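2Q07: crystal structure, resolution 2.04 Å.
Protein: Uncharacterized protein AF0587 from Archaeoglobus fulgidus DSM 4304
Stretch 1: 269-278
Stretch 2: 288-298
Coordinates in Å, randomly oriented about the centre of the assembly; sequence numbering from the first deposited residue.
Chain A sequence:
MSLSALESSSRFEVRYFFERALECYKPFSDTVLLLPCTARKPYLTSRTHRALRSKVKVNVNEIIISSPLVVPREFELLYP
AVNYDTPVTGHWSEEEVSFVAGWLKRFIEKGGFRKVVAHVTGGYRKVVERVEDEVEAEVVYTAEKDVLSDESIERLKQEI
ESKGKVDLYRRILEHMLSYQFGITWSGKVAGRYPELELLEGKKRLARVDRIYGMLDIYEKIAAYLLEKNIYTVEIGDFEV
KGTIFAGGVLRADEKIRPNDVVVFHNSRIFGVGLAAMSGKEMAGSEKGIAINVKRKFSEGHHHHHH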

# COMPACT_ATOMS: atom_id res chain seq x y z
N ILE A 269 1.40 21.45 -22.69
CA ILE A 269 1.90 20.93 -21.43
C ILE A 269 1.13 19.72 -20.92
O ILE A 269 0.07 19.36 -21.43
CB ILE A 269 1.82 21.99 -20.29
CG1 ILE A 269 0.35 22.33 -20.00
CG2 ILE A 269 2.56 23.26 -20.66
CD1 ILE A 269 0.15 23.13 -18.74
N PHE A 270 1.70 19.11 -19.89
CA PHE A 270 1.06 18.01 -19.21
C PHE A 270 1.50 18.17 -17.76
O PHE A 270 2.54 18.78 -17.50
CB PHE A 270 1.44 16.64 -19.81
CG PHE A 270 2.85 16.21 -19.56
CD1 PHE A 270 3.14 15.25 -18.59
CD2 PHE A 270 3.88 16.70 -20.36
CE1 PHE A 270 4.43 14.78 -18.42
CE2 PHE A 270 5.18 16.24 -20.20
CZ PHE A 270 5.46 15.27 -19.23
N GLY A 271 0.68 17.70 -16.83
CA GLY A 271 1.03 17.84 -15.43
C GLY A 271 0.45 16.79 -14.51
O GLY A 271 -0.16 15.82 -14.95
N VAL A 272 0.66 17.00 -13.22
CA VAL A 272 0.19 16.09 -12.18
C VAL A 272 -0.74 16.85 -11.25
O VAL A 272 -0.51 18.02 -10.96
CB VAL A 272 1.39 15.56 -11.36
CG1 VAL A 272 0.89 14.70 -10.21
CG2 VAL A 272 2.33 14.77 -12.25
N GLY A 273 -1.80 16.19 -10.80
CA GLY A 273 -2.74 16.81 -9.89
C GLY A 273 -3.59 15.80 -9.14
O GLY A 273 -3.47 14.59 -9.35
N LEU A 274 -4.44 16.29 -8.25
CA LEU A 274 -5.34 15.45 -7.48
C LEU A 274 -6.76 15.67 -7.96
O LEU A 274 -7.31 16.77 -7.83
CB LEU A 274 -5.28 15.79 -5.99
CG LEU A 274 -4.37 14.97 -5.07
CD1 LEU A 274 -4.60 15.43 -3.64
CD2 LEU A 274 -4.67 13.48 -5.19
N ALA A 275 -7.37 14.63 -8.52
CA ALA A 275 -8.73 14.73 -9.01
C ALA A 275 -9.67 15.09 -7.86
O ALA A 275 -9.50 14.61 -6.75
CB ALA A 275 -9.15 13.42 -9.65
N ALA A 276 -10.65 15.94 -8.13
CA ALA A 276 -11.61 16.34 -7.11
C ALA A 276 -12.93 15.63 -7.36
O ALA A 276 -13.74 15.47 -6.44
CB ALA A 276 -11.81 17.86 -7.12
N MSE A 277 -13.15 15.21 -8.60
CA MSE A 277 -14.37 14.51 -8.97
C MSE A 277 -14.04 13.30 -9.86
O MSE A 277 -12.92 13.16 -10.36
CB MSE A 277 -15.34 15.45 -9.69
CG MSE A 277 -14.73 16.28 -10.81
SE MSE A 277 -16.03 17.46 -11.67
CE MSE A 277 -16.10 18.86 -10.35
N SER A 278 -15.03 12.43 -10.05
CA SER A 278 -14.84 11.24 -10.87
C SER A 278 -14.54 11.61 -12.31
O SER A 278 -14.79 12.74 -12.74
CB SER A 278 -16.11 10.38 -10.84
OG SER A 278 -17.15 11.01 -11.55
N GLY A 288 -17.89 22.64 -10.77
CA GLY A 288 -17.01 22.68 -9.62
C GLY A 288 -15.56 22.43 -9.98
O GLY A 288 -15.21 22.30 -11.16
N ILE A 289 -14.70 22.38 -8.96
CA ILE A 289 -13.27 22.15 -9.15
C ILE A 289 -13.01 20.71 -9.58
O ILE A 289 -13.37 19.77 -8.88
CB ILE A 289 -12.48 22.43 -7.86
CG1 ILE A 289 -12.59 23.92 -7.49
CG2 ILE A 289 -11.02 22.04 -8.05
CD1 ILE A 289 -11.91 24.28 -6.17
N ALA A 290 -12.38 20.55 -10.74
CA ALA A 290 -12.08 19.23 -11.27
C ALA A 290 -10.76 18.65 -10.77
O ALA A 290 -10.69 17.48 -10.39
CB ALA A 290 -12.09 19.27 -12.79
N ILE A 291 -9.71 19.48 -10.77
CA ILE A 291 -8.40 19.02 -10.35
C ILE A 291 -7.58 20.06 -9.59
O ILE A 291 -7.53 21.22 -9.97
CB ILE A 291 -7.53 18.61 -11.56
CG1 ILE A 291 -8.27 17.59 -12.43
CG2 ILE A 291 -6.20 18.07 -11.08
CD1 ILE A 291 -7.51 17.22 -13.70
N ASN A 292 -6.93 19.63 -8.52
CA ASN A 292 -6.06 20.50 -7.76
C ASN A 292 -4.67 20.22 -8.34
O ASN A 292 -4.13 19.13 -8.17
CB ASN A 292 -6.12 20.16 -6.27
CG ASN A 292 -7.49 20.47 -5.65
OD1 ASN A 292 -7.86 21.63 -5.50
ND2 ASN A 292 -8.24 19.43 -5.30
N VAL A 293 -4.12 21.19 -9.05
CA VAL A 293 -2.82 21.04 -9.70
C VAL A 293 -1.62 21.02 -8.76
O VAL A 293 -1.48 21.88 -7.89
CB VAL A 293 -2.60 22.18 -10.74
CG1 VAL A 293 -1.27 22.00 -11.46
CG2 VAL A 293 -3.74 22.19 -11.72
N LYS A 294 -0.76 20.02 -8.93
CA LYS A 294 0.44 19.91 -8.11
C LYS A 294 1.63 20.46 -8.89
O LYS A 294 2.48 21.16 -8.34
CB LYS A 294 0.72 18.45 -7.72
CG LYS A 294 -0.16 17.93 -6.58
CD LYS A 294 0.47 16.72 -5.88
CE LYS A 294 -0.20 16.43 -4.53
NZ LYS A 294 0.51 15.41 -3.70
N ARG A 295 1.69 20.17 -10.18
CA ARG A 295 2.80 20.64 -10.99
C ARG A 295 2.54 20.41 -12.48
O ARG A 295 1.62 19.69 -12.86
CB ARG A 295 4.09 19.94 -10.56
CG ARG A 295 4.16 18.46 -10.94
CD ARG A 295 5.30 17.70 -10.25
NE ARG A 295 4.93 17.22 -8.92
CZ ARG A 295 4.95 17.96 -7.82
NH1 ARG A 295 5.35 19.23 -7.87
NH2 ARG A 295 4.56 17.43 -6.66
N LYS A 296 3.36 21.03 -13.31
CA LYS A 296 3.23 20.88 -14.75
C LYS A 296 4.59 20.93 -15.44
O LYS A 296 5.56 21.47 -14.90
CB LYS A 296 2.31 21.96 -15.32
CG LYS A 296 2.65 23.37 -14.88
CD LYS A 296 1.70 24.37 -15.52
CE LYS A 296 2.10 25.81 -15.21
NZ LYS A 296 1.30 26.76 -16.04
N PHE A 297 4.65 20.35 -16.63
CA PHE A 297 5.89 20.32 -17.39
C PHE A 297 5.69 20.92 -18.79
O PHE A 297 4.67 20.69 -19.45
CB PHE A 297 6.38 18.87 -17.49
CG PHE A 297 6.14 18.06 -16.24
CD1 PHE A 297 5.07 17.17 -16.17
CD2 PHE A 297 6.96 18.21 -15.12
CE1 PHE A 297 4.80 16.45 -15.00
CE2 PHE A 297 6.70 17.49 -13.94
CZ PHE A 297 5.62 16.61 -13.88
N SER A 298 6.68 21.69 -19.25
CA SER A 298 6.61 22.33 -20.56
C SER A 298 7.12 21.41 -21.66
O SER A 298 6.33 21.06 -22.57
CB SER A 298 7.45 23.60 -20.56
OG SER A 298 7.09 24.43 -19.47

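A beta bulge interrupts the antiparallel pairing of strand 270-275 with strand 289-297: between Val 272 and Gly 273 the register slips by one residue, so that Val 272 pairs with Arg 295 but Gly 273 with Val 293, and Lys 294 is the extra residue. The carbonyl of Val 272 serves both sides of the slip, accepting hydrogen bonds from Lys 294 N (2.9 Å to Val 272 O) and Arg 295 N (3.2 Å to the same oxygen), while Val 272 N donates to Arg 295 O at 2.9 Å. Beyond the bulge the ladder resumes: Leu 274 N to Asn 292 O spans 2.9 Å, and Asn 292 N to Leu 274 O spans 3.0 Å in a nearly straight bond. Past the end of the first strand, Ala 276 N still reaches Ala 290 O at 2.7 Å. At the other end Phe 297 N donates to Phe 270 O at 2.8 Å; the return bond from Phe 270 N to Phe 297 O, at 3.4 Å, is weak.

Two glycines let the backbones come close at non-hydrogen-bonded positions. Gly 271 CA lies 3.8 Å from Lys 296 CA, and a CB on Gly 271 would run into Arg 295 O. Gly 273 CA sits 3.2 Å from Asn 292 O and 3.9 Å from Ile 291 CG2; a CB there would clash with both.

The face carrying Phe 270, Val 272 and Leu 274 also carries Phe 297, Arg 295 and Asn 292. Phe 270 CE1 approaches Phe 297 CD1 to 3.3 Å, with the two ring planes inclined at 50°. Phe 297 CB also lies over the face of the Phe 270 ring, 4.3 Å from its centroid, in a CH-pi contact. Val 272 CG2 meets the edge of the Phe 297 ring, 4.1 Å from CE1 of Phe 297, extending this apolar cluster along the sheet. Next to it, the aliphatic part of Arg 295 packs beside Val 272, with Arg 295 CG 4.0 Å from Val 272 CB.

Side chains beyond the first strand close both ends. Ile 269 CD1 rests 3.8 Å from Lys 296 CD, an apolar methyl against the lysine's methylene chain. At the opposite end, the selenomethionine Met 277 bends its terminal methyl back to the second stretch, bringing CE of Met 277 to 3.2 Å from Ile 289 O.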